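Cj0977 (Campylobacter jejuni, PDB 3BNV) is a virulence factor of unknown biochemical function with a hot-dog fold, nonflagellar although its expression is regulated by the flagellar sigma factor sigma28. Local coordinates at residues Phe69-Ala72 with Ala73-Val77; Val126-Lys130 with Glu131-Phe135. All coordinates share one frame; numbering follows the deposited sequence.

From the N terminus, the chain passes two short helices and strands 38-43 and 46-52 before it reaches helix 67-82, where interaction 1 joins two consecutive turns at residues 69-77 and closes no loop beyond the helical turn itself. After strands 87-96 and 105-112 comes interaction 2, where residues 126-135 fold back on themselves and close the hairpin of strands 120-129 and 132-143. The two contacts follow in series, neither nested nor crossed, with centres about 13 Å apart. They nevertheless meet in space: Phe135 of the hairpin packs against the helix, its CE2 lying 3.5 Å from Ala74 CB. Together they tie the central helix to the antiparallel sheet that wraps it.

Interaction 1. Residues Phe69-Ala72 with Ala73-Val77; sequences FIFA and AANYV
Phe71 brings CE1 of its ring alongside the side chain of Asn75, one helical turn on, 3.8 Å from Asn75 ND2. The two groups cross obliquely, the ring and amide planes 66° apart, so this is a glancing van der Waals contact rather than a stack. Both side chains leave the backbone with CG anti to N (chi1 179° in Phe71, -177° in Asn75), which sends them out along the same flank of the helix. Beneath them, Asn75 N donates to Phe71 O at 2.7 Å. The same i to i+4 pattern links Ala73 N to Phe69 O, Ala74 N to Ile70 O and Tyr76 N to Ala72 O, the last at 2.9 Å. The alanine methyls lie close to the backbone of the preceding turn: Ala74 CB is 3.4 Å from Phe71 O and Ala73 CB 3.5 Å from Ile70 O.

Asn75 OD1 also takes a weak hydrogen bond from Gln79 NE2, one turn on. On the sheet side, Ala73 meets Leu51 and Leu108, while Phe71 packs on Ile89, Ser92 and Cys94. Phe71 also stacks on Phe71 of the second subunit, and Ala72 rests on Ala68 of that subunit, which places this flank in the dimer interface. Such a buried, alanine-rich helix, held against a curved antiparallel sheet and paired with its counterpart in a second subunit, is the central helix of the hot-dog fold.

Interaction 2. Residues Val126-Lys130 with Glu131-Phe135; sequences VGHVK and EIKMF
Strands 126-129 and 132-135 run antiparallel into a type II' turn from Val129 to Ile132, and a classic beta bulge sets both Met134 and Phe135 opposite Gly127. At the turn, Val129 and Ile132 exchange two backbone hydrogen bonds, each 3.0 Å between N and O. At the bulge, Gly127 O accepts a bond of 2.8 Å from Met134 N and a weak one of 3.4 Å from Phe135 N, while Gly127 N donates a hydrogen bond to Phe135 O.

On one face the His128 imidazole leans across the neighbouring strand, its NE2 3.7 Å from Lys133 CB. The ring reaches there with CG anti to the carbonyl carbon (chi1 -80°). The Lys133 chain then crosses Val126 at about a right angle, CE lying 3.8 Å from Val126 CG2, and its ammonium forms a salt bridge with Glu136. Selenomethionine Met134, one of the two bulge residues, sets its CG 3.7 Å from Val129 CG2, an apolar contact between the strands.

Outside the hairpin, backbone bonds from Val126 to Glu109 and from His128 to Glu107 join it to strand 105-112. Met134 also touches Ala98 and Leu100, and Phe135 meets the ring of Phe96 on strand 87-96 while packing on Ile70 of helix 67-82.

Interaction 1. Residues Phe69-Ala72 with Ala73-Val77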
loop_
_atom_site.group_PDB
_atom_site.type_symbol
_atom_site.label_atom_id
_atom_site.label_comp_id
_atom_site.label_asym_id
_atom_site.label_seq_id
_atom_site.Cartn_x
_atom_site.Cartn_y
_atom_site.Cartn_z
ATOM N N PHE A 69 -1.799 1.836 -3.975
ATOM C CA PHE A 69 -0.676 2.619 -4.500
ATOM C C PHE A 69 -0.611 3.971 -3.847
ATOM O O PHE A 69 0.466 4.530 -3.660
ATOM C CB PHE A 69 -0.716 2.721 -6.016
ATOM C CG PHE A 69 -0.528 1.406 -6.664
ATOM C CD1 PHE A 69 0.720 0.837 -6.706
ATOM C CD2 PHE A 69 -1.613 0.684 -7.116
ATOM C CE1 PHE A 69 0.916 -0.403 -7.256
ATOM C CE2 PHE A 69 -1.440 -0.549 -7.664
ATOM C CZ PHE A 69 -0.172 -1.106 -7.735
ATOM N N ILE A 70 -1.768 4.491 -3.453
ATOM C CA ILE A 70 -1.749 5.747 -2.743
ATOM C C ILE A 70 -1.091 5.463 -1.413
ATOM O O ILE A 70 -0.246 6.240 -0.960
ATOM C CB ILE A 70 -3.140 6.250 -2.492
ATOM C CG1 ILE A 70 -3.900 6.388 -3.793
ATOM C CG2 ILE A 70 -3.114 7.567 -1.795
ATOM C CD1 ILE A 70 -5.437 6.527 -3.505
ATOM N N PHE A 71 -1.457 4.334 -0.796
ATOM C CA PHE A 71 -0.855 3.975 0.476
ATOM C C PHE A 71 0.642 3.792 0.285
ATOM O O PHE A 71 1.434 4.323 1.043
ATOM C CB PHE A 71 -1.467 2.716 1.075
ATOM C CG PHE A 71 -0.842 2.298 2.410
ATOM C CD1 PHE A 71 0.210 1.408 2.462
ATOM C CD2 PHE A 71 -1.316 2.809 3.613
ATOM C CE1 PHE A 71 0.763 1.029 3.689
ATOM C CE2 PHE A 71 -0.740 2.444 4.821
ATOM C CZ PHE A 71 0.287 1.545 4.858
ATOM N N ALA A 72 1.044 3.068 -0.750
ATOM C CA ALA A 72 2.456 2.903 -0.979
ATOM C C ALA A 72 3.158 4.245 -0.992
ATOM O O ALA A 72 4.189 4.400 -0.356
ATOM C CB ALA A 72 2.704 2.166 -2.265
ATOM N N ALA A 73 2.621 5.217 -1.714
ATOM C CA ALA A 73 3.279 6.502 -1.789
ATOM C C ALA A 73 3.358 7.118 -0.375
ATOM O O ALA A 73 4.401 7.623 0.039
ATOM C CB ALA A 73 2.552 7.393 -2.751
ATOM N N ALA A 74 2.263 7.040 0.375
ATOM C CA ALA A 74 2.251 7.588 1.724
ATOM C C ALA A 74 3.277 6.885 2.625
ATOM O O ALA A 74 3.961 7.508 3.449
ATOM C CB ALA A 74 0.881 7.475 2.298
ATOM N N ASN A 75 3.370 5.583 2.458
ATOM C CA ASN A 75 4.302 4.767 3.187
ATOM C C ASN A 75 5.740 5.233 2.893
ATOM O O ASN A 75 6.586 5.384 3.788
ATOM C CB ASN A 75 4.037 3.320 2.784
ATOM C CG ASN A 75 4.889 2.319 3.520
ATOM O OD1 ASN A 75 5.861 2.664 4.214
ATOM N ND2 ASN A 75 4.554 1.053 3.342
ATOM N N TYR A 76 6.014 5.509 1.636
ATOM C CA TYR A 76 7.345 5.945 1.246
ATOM C C TYR A 76 7.673 7.340 1.809
ATOM O O TYR A 76 8.670 7.515 2.500
ATOM C CB TYR A 76 7.464 5.830 -0.267
ATOM C CG TYR A 76 8.797 6.126 -0.891
ATOM C CD1 TYR A 76 8.863 6.751 -2.113
ATOM C CD2 TYR A 76 9.971 5.750 -0.298
ATOM C CE1 TYR A 76 10.074 7.016 -2.721
ATOM C CE2 TYR A 76 11.202 6.025 -0.901
ATOM C CZ TYR A 76 11.243 6.656 -2.108
ATOM O OH TYR A 76 12.442 6.932 -2.728
ATOM N N VAL A 77 6.837 8.329 1.550
ATOM C CA VAL A 77 7.121 9.674 2.047
ATOM C C VAL A 77 7.117 9.759 3.604
ATOM O O VAL A 77 7.863 10.536 4.191
ATOM C CB VAL A 77 6.232 10.753 1.398
ATOM C CG1 VAL A 77 4.865 10.789 2.023
ATOM C CG2 VAL A 77 6.844 12.080 1.559
#

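Interaction 2. Residues Val126-Lys130 with Glu131-Phe135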
loop_
_atom_site.group_PDB
_atom_site.type_symbol
_atom_site.label_atom_id
_atom_site.label_comp_id
_atom_site.label_asym_id
_atom_site.label_seq_id
_atom_site.Cartn_x
_atom_site.Cartn_y
_atom_site.Cartn_z
ATOM N N VAL A 126 -0.528 13.643 4.016
ATOM C CA VAL A 126 -1.682 14.242 3.382
ATOM C C VAL A 126 -1.424 14.183 1.883
ATOM O O VAL A 126 -0.295 14.398 1.456
ATOM C CB VAL A 126 -1.831 15.706 3.824
ATOM C CG1 VAL A 126 -1.209 16.609 2.820
ATOM C CG2 VAL A 126 -3.247 16.067 3.962
ATOM N N GLY A 127 -2.443 13.854 1.081
ATOM C CA GLY A 127 -2.269 13.778 -0.378
ATOM C C GLY A 127 -3.257 14.658 -1.149
ATOM O O GLY A 127 -4.444 14.723 -0.817
ATOM N N HIS A 128 -2.778 15.332 -2.184
ATOM C CA HIS A 128 -3.613 16.195 -2.987
ATOM C C HIS A 128 -3.533 15.816 -4.459
ATOM O O HIS A 128 -2.475 15.414 -4.938
ATOM C CB HIS A 128 -3.138 17.645 -2.879
ATOM C CG HIS A 128 -3.603 18.339 -1.646
ATOM N ND1 HIS A 128 -2.855 18.379 -0.489
ATOM C CD2 HIS A 128 -4.740 19.021 -1.381
ATOM C CE1 HIS A 128 -3.508 19.067 0.432
ATOM N NE2 HIS A 128 -4.654 19.465 -0.083
ATOM N N VAL A 129 -4.642 15.962 -5.181
ATOM C CA VAL A 129 -4.559 16.085 -6.623
ATOM C C VAL A 129 -4.994 17.492 -6.942
ATOM O O VAL A 129 -6.142 17.860 -6.703
ATOM C CB VAL A 129 -5.475 15.118 -7.438
ATOM C CG1 VAL A 129 -5.343 15.443 -8.898
ATOM C CG2 VAL A 129 -5.118 13.643 -7.204
ATOM N N LYS A 130 -4.085 18.266 -7.522
ATOM C CA LYS A 130 -4.265 19.714 -7.692
ATOM C C LYS A 130 -4.666 20.295 -6.344
ATOM O O LYS A 130 -3.929 20.128 -5.378
ATOM C CB LYS A 130 -5.286 20.062 -8.762
ATOM C CG LYS A 130 -5.136 19.315 -10.064
ATOM C CD LYS A 130 -4.441 20.128 -11.104
ATOM C CE LYS A 130 -4.694 19.528 -12.485
ATOM N NZ LYS A 130 -6.035 19.886 -13.054
ATOM N N GLU A 131 -5.814 20.960 -6.250
ATOM C CA GLU A 131 -6.222 21.528 -4.962
ATOM C C GLU A 131 -7.119 20.663 -4.075
ATOM O O GLU A 131 -7.583 21.111 -3.037
ATOM C CB GLU A 131 -6.866 22.911 -5.075
ATOM C CG GLU A 131 -7.575 23.325 -6.375
ATOM C CD GLU A 131 -8.246 22.202 -7.127
ATOM O OE1 GLU A 131 -7.529 21.271 -7.545
ATOM O OE2 GLU A 131 -9.473 22.275 -7.349
ATOM N N ILE A 132 -7.374 19.431 -4.466
ATOM C CA ILE A 132 -8.296 18.605 -3.723
ATOM C C ILE A 132 -7.563 17.620 -2.813
ATOM O O ILE A 132 -6.712 16.857 -3.264
ATOM C CB ILE A 132 -9.224 17.849 -4.711
ATOM C CG1 ILE A 132 -10.131 18.836 -5.440
ATOM C CG2 ILE A 132 -10.070 16.786 -4.015
ATOM C CD1 ILE A 132 -10.911 18.163 -6.552
ATOM N N LYS A 133 -7.882 17.652 -1.527
ATOM C CA LYS A 133 -7.313 16.690 -0.598
ATOM C C LYS A 133 -7.982 15.324 -0.806
ATOM O O LYS A 133 -9.179 15.179 -0.656
ATOM C CB LYS A 133 -7.465 17.179 0.844
ATOM C CG LYS A 133 -6.867 16.231 1.866
ATOM C CD LYS A 133 -7.414 16.494 3.265
ATOM C CE LYS A 133 -6.658 17.629 3.949
ATOM N NZ LYS A 133 -6.657 17.604 5.465
HETATM N N MSE A 134 -7.190 14.331 -1.172
HETATM C CA MSE A 134 -7.673 13.003 -1.557
HETATM C C MSE A 134 -7.418 11.968 -0.462
HETATM O O MSE A 134 -8.111 10.948 -0.366
HETATM C CB MSE A 134 -6.864 12.479 -2.758
HETATM C CG MSE A 134 -6.838 13.352 -3.973
HETATM SE SE MSE A 134 -8.563 13.675 -4.897
HETATM C CE MSE A 134 -8.709 11.974 -5.924
ATOM N N PHE A 135 -6.363 12.195 0.307
ATOM C CA PHE A 135 -5.902 11.199 1.226
ATOM C C PHE A 135 -5.310 11.849 2.472
ATOM O O PHE A 135 -4.643 12.898 2.408
ATOM C CB PHE A 135 -4.878 10.276 0.527
ATOM C CG PHE A 135 -4.122 9.384 1.456
ATOM C CD1 PHE A 135 -4.607 8.125 1.781
ATOM C CD2 PHE A 135 -2.926 9.789 2.002
ATOM C CE1 PHE A 135 -3.902 7.252 2.658
ATOM C CE2 PHE A 135 -2.206 8.927 2.883
ATOM C CZ PHE A 135 -2.707 7.654 3.210
#